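Side-chain contacts in Phi class glutathione transferase GSTF1 (Populus tremula x Populus tremuloides, PDB 4RI6), which probably conjugates glutathione to electrophilic compounds, displacing halide from organic halides, as a Phi class glutathione transferase in detoxification: residues A[48-53]-A[58-63]; A[35-40]-A[54-59]; A[17-22]-A[74-79]. All coordinates share one frame; numbering follows the deposited sequence. Where two conformers were deposited one is given.

Followed from the N terminus, the chain enters interaction 3 first: residues 17-22, on helix 14-25, wait for residues 74-79, on helix 69-79, and this pairing closes the widest of the three loops, which encloses both other contacts. Past strand 30-33, residues 35-40 open interaction 2; from the end of helix 45-48, residues 48-53 open interaction 1. Residues 54-59 then close interaction 2, and the overlapping residues 58-63 close interaction 1, so these two cross rather than nest and share Ala58 and Phe59. Strand 58-60 thus joins the loops beside the glutathione site to the sheet, while the rings of Phe59 and Tyr75 connect that strand to the helix pair of interaction 3.

Interaction 1 of 3, residues A[48-53]-A[58-63]; sequences LKIQPF and AFKDES
Ile50 lies against Ala58 and Lys60, joining the loop after helix 45-48 to strand 58-60, a strand inside the sheet of the thioredoxin-like N-terminal domain. The contact illustrates how one branched side chain can join a loop to a strand through van der Waals contact. CD1 of Ile50 meets CB of Ala58 at 3.8 Å and also comes near CE of Lys60, whereas CG2 of Ile50 touches only the lysine of this segment, resting on CE, far along its chain, also at 3.8 Å. Placing CG1 of Ile50 between its backbone N and carbonyl carbon (chi1 66°) brings CD1 to the alanine. The two longer side chains cross at about a right angle, with Lys60 extended, and NZ makes a weak hydrogen bond to the hydroxyl of Tyr8 on the neighbouring strand 5-8. Gln51 adds a looser touch, CG standing 4.4 Å from CB of Ala58.

Two side-chain hydrogen bonds shape the segments themselves. Asp61 OD1 accepts from Ser63 N in an Asx turn where the chain leaves the strand. In the loop, Gln51 turns back on its own backbone: its OE1 accepts from Phe53 N at 2.8 Å, with the donor nearly in line with the amide C=O.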
loop_
_atom_site.group_PDB
_atom_site.type_symbol
_atom_site.label_atom_id
_atom_site.label_comp_id
_atom_site.label_asym_id
_atom_site.label_seq_id
_atom_site.Cartn_x
_atom_site.Cartn_y
_atom_site.Cartn_z
ATOM N N LEU A 48 -14.228 -2.401 -17.192
ATOM C CA LEU A 48 -14.025 -1.203 -16.373
ATOM C C LEU A 48 -15.136 -1.012 -15.343
ATOM O O LEU A 48 -14.941 -0.288 -14.352
ATOM C CB LEU A 48 -13.922 0.054 -17.238
ATOM C CG LEU A 48 -12.589 0.299 -17.946
ATOM C CD1 LEU A 48 -12.740 1.496 -18.869
ATOM C CD2 LEU A 48 -11.446 0.523 -16.978
ATOM N N LYS A 49 -16.273 -1.681 -15.535
ATOM C CA LYS A 49 -17.337 -1.669 -14.535
ATOM C C LYS A 49 -16.918 -2.362 -13.246
ATOM O O LYS A 49 -17.419 -2.025 -12.175
ATOM C CB LYS A 49 -18.613 -2.335 -15.080
ATOM C CG LYS A 49 -19.407 -1.484 -16.063
ATOM C CD LYS A 49 -20.017 -0.254 -15.375
ATOM C CE LYS A 49 -21.237 -0.578 -14.491
ATOM N NZ LYS A 49 -22.541 -0.357 -15.199
ATOM N N ILE A 50 -15.993 -3.322 -13.336
ATOM C CA ILE A 50 -15.566 -4.039 -12.138
ATOM C C ILE A 50 -14.182 -3.613 -11.665
ATOM O O ILE A 50 -13.885 -3.783 -10.491
ATOM C CB ILE A 50 -15.614 -5.558 -12.335
ATOM C CG1 ILE A 50 -14.601 -6.041 -13.359
ATOM C CG2 ILE A 50 -17.001 -5.991 -12.789
ATOM C CD1 ILE A 50 -14.449 -7.543 -13.331
ATOM N N GLN A 51 -13.361 -3.035 -12.538
ATOM C CA GLN A 51 -12.070 -2.471 -12.113
ATOM C C GLN A 51 -11.918 -1.107 -12.782
ATOM O O GLN A 51 -11.561 -1.022 -13.968
ATOM C CB GLN A 51 -10.898 -3.402 -12.465
ATOM C CG GLN A 51 -9.801 -3.450 -11.382
ATOM C CD GLN A 51 -8.946 -2.198 -11.321
ATOM O OE1 GLN A 51 -9.224 -1.198 -11.994
ATOM N NE2 GLN A 51 -7.896 -2.238 -10.488
ATOM N N PRO A 52 -12.202 -0.031 -12.029
ATOM C CA PRO A 52 -12.409 1.271 -12.685
ATOM C C PRO A 52 -11.120 1.931 -13.165
ATOM O O PRO A 52 -11.161 2.902 -13.917
ATOM C CB PRO A 52 -13.098 2.110 -11.599
ATOM C CG PRO A 52 -12.756 1.449 -10.309
ATOM C CD PRO A 52 -12.517 0.001 -10.589
ATOM N N PHE A 53 -9.981 1.388 -12.744
ATOM C CA PHE A 53 -8.685 1.901 -13.182
ATOM C C PHE A 53 -8.150 1.137 -14.377
ATOM O O PHE A 53 -7.075 1.437 -14.882
ATOM C CB PHE A 53 -7.707 1.879 -12.005
ATOM C CG PHE A 53 -8.160 2.758 -10.889
ATOM C CD1 PHE A 53 -7.993 4.128 -10.972
ATOM C CD2 PHE A 53 -8.830 2.235 -9.797
ATOM C CE1 PHE A 53 -8.461 4.957 -9.973
ATOM C CE2 PHE A 53 -9.285 3.075 -8.786
ATOM C CZ PHE A 53 -9.110 4.428 -8.892
ATOM N N ALA A 58 -9.137 -8.316 -10.777
ATOM C CA ALA A 58 -10.372 -8.104 -10.037
ATOM C C ALA A 58 -10.811 -9.441 -9.452
ATOM O O ALA A 58 -10.426 -10.511 -9.945
ATOM C CB ALA A 58 -11.454 -7.501 -10.928
ATOM N N PHE A 59 -11.627 -9.368 -8.412
ATOM C CA PHE A 59 -12.078 -10.513 -7.656
ATOM C C PHE A 59 -13.596 -10.453 -7.512
ATOM O O PHE A 59 -14.142 -9.375 -7.239
ATOM C CB PHE A 59 -11.407 -10.506 -6.277
ATOM C CG PHE A 59 -12.006 -11.471 -5.310
ATOM C CD1 PHE A 59 -13.180 -11.180 -4.647
ATOM C CD2 PHE A 59 -11.374 -12.673 -5.037
ATOM C CE1 PHE A 59 -13.735 -12.086 -3.764
ATOM C CE2 PHE A 59 -11.909 -13.565 -4.142
ATOM C CZ PHE A 59 -13.090 -13.274 -3.502
ATOM N N LYS A 60 -14.270 -11.598 -7.685
ATOM C CA LYS A 60 -15.691 -11.738 -7.358
ATOM C C LYS A 60 -15.958 -13.022 -6.582
ATOM O O LYS A 60 -15.421 -14.073 -6.913
ATOM C CB LYS A 60 -16.578 -11.761 -8.619
ATOM C CG LYS A 60 -16.531 -10.549 -9.524
ATOM C CD LYS A 60 -17.570 -10.717 -10.638
ATOM C CE LYS A 60 -17.543 -9.581 -11.642
ATOM N NZ LYS A 60 -18.576 -9.766 -12.681
ATOM N N ASP A 61 -16.789 -12.936 -5.549
ATOM C CA ASP A 61 -17.454 -14.115 -5.016
ATOM C C ASP A 61 -18.945 -13.786 -4.829
ATOM O O ASP A 61 -19.402 -12.748 -5.305
ATOM C CB ASP A 61 -16.772 -14.621 -3.721
ATOM C CG ASP A 61 -16.885 -13.663 -2.541
ATOM O OD1 ASP A 61 -17.688 -12.701 -2.570
ATOM O OD2 ASP A 61 -16.171 -13.896 -1.542
ATOM N N GLU A 62 -19.697 -14.665 -4.167
ATOM C CA GLU A 62 -21.143 -14.480 -4.037
ATOM C C GLU A 62 -21.449 -13.164 -3.303
ATOM O O GLU A 62 -22.519 -12.577 -3.488
ATOM C CB GLU A 62 -21.794 -15.680 -3.309
ATOM C CG GLU A 62 -21.420 -17.065 -3.885
ATOM C CD GLU A 62 -22.494 -18.160 -3.678
ATOM O OE1 GLU A 62 -22.777 -18.908 -4.651
ATOM O OE2 GLU A 62 -23.040 -18.287 -2.550
ATOM N N SER A 63 -20.491 -12.678 -2.516
ATOM C CA SER A 63 -20.754 -11.599 -1.559
ATOM C C SER A 63 -20.239 -10.226 -1.978
ATOM O O SER A 63 -20.804 -9.207 -1.581
ATOM C CB SER A 63 -20.135 -11.958 -0.203
ATOM O OG SER A 63 -20.765 -13.102 0.341
#

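Interaction 2 of 3, residues A[35-40]-A[54-59]; sequences IDLSKG and GQVPAF. With GSH (glutathione), chain C.
Val56 spreads its two methyls over Ile35 and Leu37. CG1 lies 4.1 Å from CG2 of Ile35, the two side chains sliding past each other in opposite directions, while CG2 of Val56 meets CD2 of Leu37 tip to tip at 4.0 Å. This split follows from chi1 of -66°, which sets CG2 between the backbone N and the carbonyl carbon and so turns it to Leu37 and the ligand.

The same residue exemplifies how glutathione transferases hold the cysteinyl part of their cosubstrate, through the backbone just before a cis-proline, here Pro57. Val56 N donates to O2 of glutathione at 2.7 Å, and N2 of glutathione returns a nearly straight bond to Val56 O (3.0 Å, 172°), a two-way, strand-like pairing. Leu37 adds an apolar touch, CD2 to CA3 of the ligand at 3.9 Å. Gln55, its chain extended beyond CG, gives a longer bond from NE2 to the glycyl carboxylate atom O31 (3.3 Å). With an alanine in place of Gln55, that carboxylate would probably lose an amide partner and be freer to turn.

Around the contact, helix 14-25 supplies Val16 against Val56 and Pro57, helix 45-48 brings Tyr47 against Ile35 and Val56, and Ala58 carries the chain into backbone pairing with strand 5-8.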
loop_
_atom_site.group_PDB
_atom_site.type_symbol
_atom_site.label_atom_id
_atom_site.label_comp_id
_atom_site.label_asym_id
_atom_site.label_seq_id
_atom_site.Cartn_x
_atom_site.Cartn_y
_atom_site.Cartn_z
ATOM N N ILE A 35 -7.653 -12.023 -19.207
ATOM C CA ILE A 35 -7.660 -10.657 -19.734
ATOM C C ILE A 35 -6.326 -10.393 -20.449
ATOM O O ILE A 35 -5.278 -10.402 -19.789
ATOM C CB ILE A 35 -7.835 -9.603 -18.599
ATOM C CG1 ILE A 35 -9.089 -9.867 -17.751
ATOM C CG2 ILE A 35 -7.838 -8.210 -19.175
ATOM C CD1 ILE A 35 -10.406 -9.537 -18.429
ATOM N N ASP A 36 -6.341 -10.143 -21.761
ATOM C CA ASP A 36 -5.095 -9.957 -22.523
ATOM C C ASP A 36 -4.662 -8.488 -22.493
ATOM O O ASP A 36 -5.259 -7.645 -23.141
ATOM C CB ASP A 36 -5.257 -10.456 -23.979
ATOM C CG ASP A 36 -3.941 -10.473 -24.761
ATOM O OD1 ASP A 36 -3.061 -9.614 -24.529
ATOM O OD2 ASP A 36 -3.795 -11.358 -25.637
ATOM N N LEU A 37 -3.599 -8.199 -21.736
ATOM C CA LEU A 37 -3.130 -6.832 -21.534
ATOM C C LEU A 37 -2.489 -6.259 -22.788
ATOM O O LEU A 37 -2.549 -5.063 -23.025
ATOM C CB LEU A 37 -2.137 -6.773 -20.360
ATOM C CG LEU A 37 -2.654 -7.313 -19.027
ATOM C CD1 LEU A 37 -1.575 -7.282 -17.932
ATOM C CD2 LEU A 37 -3.897 -6.538 -18.591
ATOM N N SER A 38 -1.885 -7.107 -23.607
ATOM C CA SER A 38 -1.307 -6.635 -24.858
ATOM C C SER A 38 -2.398 -6.171 -25.827
ATOM O O SER A 38 -2.120 -5.379 -26.728
ATOM C CB SER A 38 -0.449 -7.722 -25.511
ATOM O OG SER A 38 -1.248 -8.692 -26.168
ATOM N N LYS A 39 -3.630 -6.656 -25.642
ATOM C CA LYS A 39 -4.751 -6.281 -26.510
ATOM C C LYS A 39 -5.719 -5.290 -25.852
ATOM O O LYS A 39 -6.788 -4.997 -26.405
ATOM C CB LYS A 39 -5.525 -7.529 -26.945
ATOM C CG LYS A 39 -4.688 -8.523 -27.722
ATOM C CD LYS A 39 -5.509 -9.727 -28.149
ATOM C CE LYS A 39 -4.627 -10.802 -28.765
ATOM N NZ LYS A 39 -3.663 -10.226 -29.742
ATOM N N GLY A 40 -5.358 -4.779 -24.677
ATOM C CA GLY A 40 -6.165 -3.757 -24.025
ATOM C C GLY A 40 -7.513 -4.244 -23.518
ATOM O O GLY A 40 -8.437 -3.440 -23.332
ATOM N N GLY A 54 -8.941 0.190 -14.864
ATOM C CA GLY A 54 -8.541 -0.594 -16.021
ATOM C C GLY A 54 -7.270 -1.377 -15.773
ATOM O O GLY A 54 -6.374 -1.435 -16.608
ATOM N N GLN A 55 -7.194 -1.972 -14.598
ATOM C CA GLN A 55 -6.058 -2.815 -14.243
ATOM C C GLN A 55 -6.543 -4.152 -13.774
ATOM O O GLN A 55 -7.723 -4.328 -13.520
ATOM C CB GLN A 55 -5.214 -2.147 -13.165
ATOM C CG GLN A 55 -4.710 -0.812 -13.633
ATOM C CD GLN A 55 -3.680 -0.251 -12.727
ATOM O OE1 GLN A 55 -3.998 0.283 -11.667
ATOM N NE2 GLN A 55 -2.419 -0.365 -13.128
ATOM N N VAL A 56 -5.608 -5.102 -13.690
ATOM C CA VAL A 56 -5.890 -6.431 -13.171
ATOM C C VAL A 56 -5.078 -6.640 -11.903
ATOM O O VAL A 56 -4.006 -6.109 -11.784
ATOM C CB VAL A 56 -5.574 -7.526 -14.219
ATOM C CG1 VAL A 56 -6.530 -7.396 -15.413
ATOM C CG2 VAL A 56 -4.136 -7.454 -14.694
ATOM N N PRO A 57 -5.571 -7.454 -10.969
ATOM C CA PRO A 57 -6.764 -8.288 -11.042
ATOM C C PRO A 57 -8.026 -7.643 -10.514
ATOM O O PRO A 57 -7.994 -6.591 -9.882
ATOM C CB PRO A 57 -6.387 -9.468 -10.145
ATOM C CG PRO A 57 -5.623 -8.836 -9.079
ATOM C CD PRO A 57 -4.782 -7.779 -9.758
ATOM N N ALA A 58 -9.137 -8.316 -10.777
ATOM C CA ALA A 58 -10.372 -8.104 -10.037
ATOM C C ALA A 58 -10.811 -9.441 -9.452
ATOM O O ALA A 58 -10.426 -10.511 -9.945
ATOM C CB ALA A 58 -11.454 -7.501 -10.928
ATOM N N PHE A 59 -11.627 -9.368 -8.412
ATOM C CA PHE A 59 -12.078 -10.513 -7.656
ATOM C C PHE A 59 -13.596 -10.453 -7.512
ATOM O O PHE A 59 -14.142 -9.375 -7.239
ATOM C CB PHE A 59 -11.407 -10.506 -6.277
ATOM C CG PHE A 59 -12.006 -11.471 -5.310
ATOM C CD1 PHE A 59 -13.180 -11.180 -4.647
ATOM C CD2 PHE A 59 -11.374 -12.673 -5.037
ATOM C CE1 PHE A 59 -13.735 -12.086 -3.764
ATOM C CE2 PHE A 59 -11.909 -13.565 -4.142
ATOM C CZ PHE A 59 -13.090 -13.274 -3.502
HETATM N N1 GSH C . -2.134 -1.728 -7.503
HETATM C CA1 GSH C . -2.806 -2.688 -8.360
HETATM C C1 GSH C . -3.003 -4.055 -7.736
HETATM O O11 GSH C . -2.146 -4.405 -6.949
HETATM O O12 GSH C . -4.002 -4.770 -7.983
HETATM C CB1 GSH C . -1.848 -2.796 -9.524
HETATM C CG1 GSH C . -2.608 -3.260 -10.731
HETATM C CD1 GSH C . -1.725 -3.165 -11.942
HETATM O OE1 GSH C . -0.973 -2.235 -12.155
HETATM N N2 GSH C . -1.885 -4.186 -12.754
HETATM C CA2 GSH C . -1.232 -4.385 -14.011
HETATM C C2 GSH C . -2.211 -3.998 -15.085
HETATM O O2 GSH C . -3.384 -4.225 -14.899
HETATM C CB2 GSH C . -0.842 -5.869 -14.036
HETATM S SG2 GSH C . 0.774 -6.174 -13.289
HETATM N N3 GSH C . -1.707 -3.434 -16.188
HETATM C CA3 GSH C . -2.518 -3.087 -17.336
HETATM C C3 GSH C . -2.937 -1.641 -17.333
HETATM O O31 GSH C . -2.638 -0.925 -16.354
HETATM O O32 GSH C . -3.573 -1.214 -18.316
#

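Interaction 3 of 3, residues A[17-22]-A[74-79]; sequences SRVLAT and RYICDK
Thr22 meets both Ile76 and Cys77 where helices 14-25 and 69-79 run side by side in the thioredoxin-like N-terminal domain. The short segments point the same way, only 12° from parallel, but their axes come no closer than 10.5 Å, a useful reminder that buried helices need not be pressed together to share a surface.

The tighter part of the contact is made by the methyl of Thr22. Its CG2 lies 4.0 Å from CG2 of Ile76 and 4.1 Å from SG of Cys77, so it faces two consecutive residues of the other helix. With chi1 of -59°, CG2 stands anti to the backbone N of Thr22 and reaches across, while the hydroxyl is left to its own helix. One turn earlier the packing is slacker: Val19 CG1 approaches CD1 of Ile76 only to 4.3 Å. Val19 and Thr22 also touch Cys73 of helix 69-79, and Phe164 and Leu167 of helix 164-179 cover Thr22 further.

Beyond this buried seam, solvent is reached at Lys79, the last residue of helix 69-79. Its extended chain sets CB over one face of the buried Tyr75 ring, toward the rim, and both residues converge on Asp61: NZ of Lys79 in a salt bridge, OH of Tyr75 in a hydrogen bond. Arg74 points away from helix 14-25 and is buried at the subunit interface, paired with Glu104 and Asp100 of the second subunit.

Back at the seam, the polar end of Thr22 is satisfied locally: OG1 donates to Arg18 O at 2.9 Å, and Thr22 N reaches that same oxygen from the opposite face of its carbonyl plane.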
loop_
_atom_site.group_PDB
_atom_site.type_symbol
_atom_site.label_atom_id
_atom_site.label_comp_id
_atom_site.label_asym_id
_atom_site.label_seq_id
_atom_site.Cartn_x
_atom_site.Cartn_y
_atom_site.Cartn_z
ATOM N N SER A 17 -0.581 -12.628 -9.963
ATOM C CA SER A 17 0.226 -13.678 -9.339
ATOM C C SER A 17 0.174 -13.622 -7.817
ATOM O O SER A 17 0.146 -14.654 -7.147
ATOM C CB SER A 17 1.687 -13.584 -9.813
ATOM O OG SER A 17 1.806 -14.039 -11.151
ATOM N N ARG A 18 0.167 -12.413 -7.277
ATOM C CA ARG A 18 0.031 -12.211 -5.844
ATOM C C ARG A 18 -1.267 -12.834 -5.350
ATOM O O ARG A 18 -1.291 -13.539 -4.346
ATOM C CB ARG A 18 0.081 -10.719 -5.514
ATOM C CG ARG A 18 -0.095 -10.405 -4.043
ATOM C CD ARG A 18 -0.025 -8.897 -3.742
ATOM N NE ARG A 18 1.324 -8.448 -4.021
ATOM C CZ ARG A 18 1.718 -7.786 -5.097
ATOM N NH1 ARG A 18 0.856 -7.395 -6.030
ATOM N NH2 ARG A 18 3.001 -7.517 -5.231
ATOM N N VAL A 19 -2.352 -12.598 -6.071
ATOM C CA VAL A 19 -3.627 -13.152 -5.652
ATOM C C VAL A 19 -3.655 -14.680 -5.799
ATOM O O VAL A 19 -4.149 -15.388 -4.914
ATOM C CB VAL A 19 -4.788 -12.502 -6.443
ATOM C CG1 VAL A 19 -6.101 -13.208 -6.181
ATOM C CG2 VAL A 19 -4.908 -11.043 -6.076
ATOM N N LEU A 20 -3.127 -15.187 -6.910
ATOM C CA LEU A 20 -3.131 -16.622 -7.154
ATOM C C LEU A 20 -2.360 -17.365 -6.088
ATOM O O LEU A 20 -2.800 -18.407 -5.605
ATOM C CB LEU A 20 -2.547 -16.949 -8.533
ATOM C CG LEU A 20 -3.348 -16.466 -9.737
ATOM C CD1 LEU A 20 -2.650 -16.843 -11.024
ATOM C CD2 LEU A 20 -4.739 -17.075 -9.732
ATOM N N ALA A 21 -1.196 -16.841 -5.722
ATOM C CA ALA A 21 -0.386 -17.490 -4.716
ATOM C C ALA A 21 -1.140 -17.534 -3.391
ATOM O O ALA A 21 -1.072 -18.534 -2.666
ATOM C CB ALA A 21 0.942 -16.773 -4.559
ATOM N N THR A 22 -1.858 -16.456 -3.079
ATOM C CA THR A 22 -2.645 -16.400 -1.857
ATOM C C THR A 22 -3.783 -17.411 -1.860
ATOM O O THR A 22 -3.974 -18.128 -0.881
ATOM C CB THR A 22 -3.193 -14.977 -1.643
ATOM O OG1 THR A 22 -2.082 -14.076 -1.561
ATOM C CG2 THR A 22 -4.040 -14.887 -0.370
ATOM N N ARG A 74 -6.145 -9.662 1.518
ATOM C CA ARG A 74 -6.554 -9.551 2.906
ATOM C C ARG A 74 -7.965 -10.111 3.094
ATOM O O ARG A 74 -8.257 -10.750 4.091
ATOM C CB ARG A 74 -6.478 -8.098 3.400
ATOM C CG ARG A 74 -5.095 -7.748 3.900
ATOM C CD ARG A 74 -5.017 -6.424 4.632
ATOM N NE ARG A 74 -5.158 -5.330 3.714
ATOM C CZ ARG A 74 -4.157 -4.675 3.125
ATOM N NH1 ARG A 74 -2.890 -4.944 3.358
ATOM N NH2 ARG A 74 -4.438 -3.708 2.299
ATOM N N TYR A 75 -8.843 -9.868 2.134
ATOM C CA TYR A 75 -10.200 -10.400 2.220
ATOM C C TYR A 75 -10.171 -11.924 2.217
ATOM O O TYR A 75 -10.830 -12.571 3.025
ATOM C CB TYR A 75 -11.054 -9.888 1.064
ATOM C CG TYR A 75 -12.392 -10.567 0.958
ATOM C CD1 TYR A 75 -13.387 -10.318 1.898
ATOM C CD2 TYR A 75 -12.666 -11.457 -0.075
ATOM C CE1 TYR A 75 -14.599 -10.914 1.815
ATOM C CE2 TYR A 75 -13.887 -12.072 -0.164
ATOM C CZ TYR A 75 -14.849 -11.799 0.790
ATOM O OH TYR A 75 -16.087 -12.387 0.722
ATOM N N ILE A 76 -9.386 -12.490 1.311
ATOM C CA ILE A 76 -9.259 -13.940 1.215
ATOM C C ILE A 76 -8.778 -14.509 2.550
ATOM O O ILE A 76 -9.325 -15.483 3.066
ATOM C CB ILE A 76 -8.287 -14.323 0.075
ATOM C CG1 ILE A 76 -8.911 -14.024 -1.285
ATOM C CG2 ILE A 76 -7.900 -15.803 0.147
ATOM C CD1 ILE A 76 -7.943 -14.054 -2.445
ATOM N N CYS A 77 -7.756 -13.888 3.120
ATOM C CA CYS A 77 -7.208 -14.360 4.379
ATOM C C CYS A 77 -8.223 -14.227 5.530
ATOM O O CYS A 77 -8.278 -15.077 6.431
ATOM C CB CYS A 77 -5.907 -13.611 4.681
ATOM S SG CYS A 77 -4.517 -14.111 3.602
ATOM N N ASP A 78 -9.049 -13.189 5.475
ATOM C CA ASP A 78 -10.077 -12.972 6.484
ATOM C C ASP A 78 -11.218 -13.986 6.347
ATOM O O ASP A 78 -11.578 -14.688 7.301
ATOM C CB ASP A 78 -10.617 -11.546 6.351
ATOM C CG ASP A 78 -11.225 -11.015 7.634
ATOM O OD1 ASP A 78 -11.555 -11.815 8.531
ATOM O OD2 ASP A 78 -11.396 -9.779 7.730
ATOM N N LYS A 79 -11.782 -14.057 5.147
ATOM C CA LYS A 79 -12.896 -14.964 4.872
ATOM C C LYS A 79 -12.558 -16.423 5.126
ATOM O O LYS A 79 -13.389 -17.188 5.614
ATOM C CB LYS A 79 -13.349 -14.807 3.424
ATOM C CG LYS A 79 -14.523 -15.705 3.056
ATOM C CD LYS A 79 -14.969 -15.500 1.621
ATOM C CE LYS A 79 -16.086 -16.458 1.262
ATOM N NZ LYS A 79 -16.365 -16.458 -0.205
#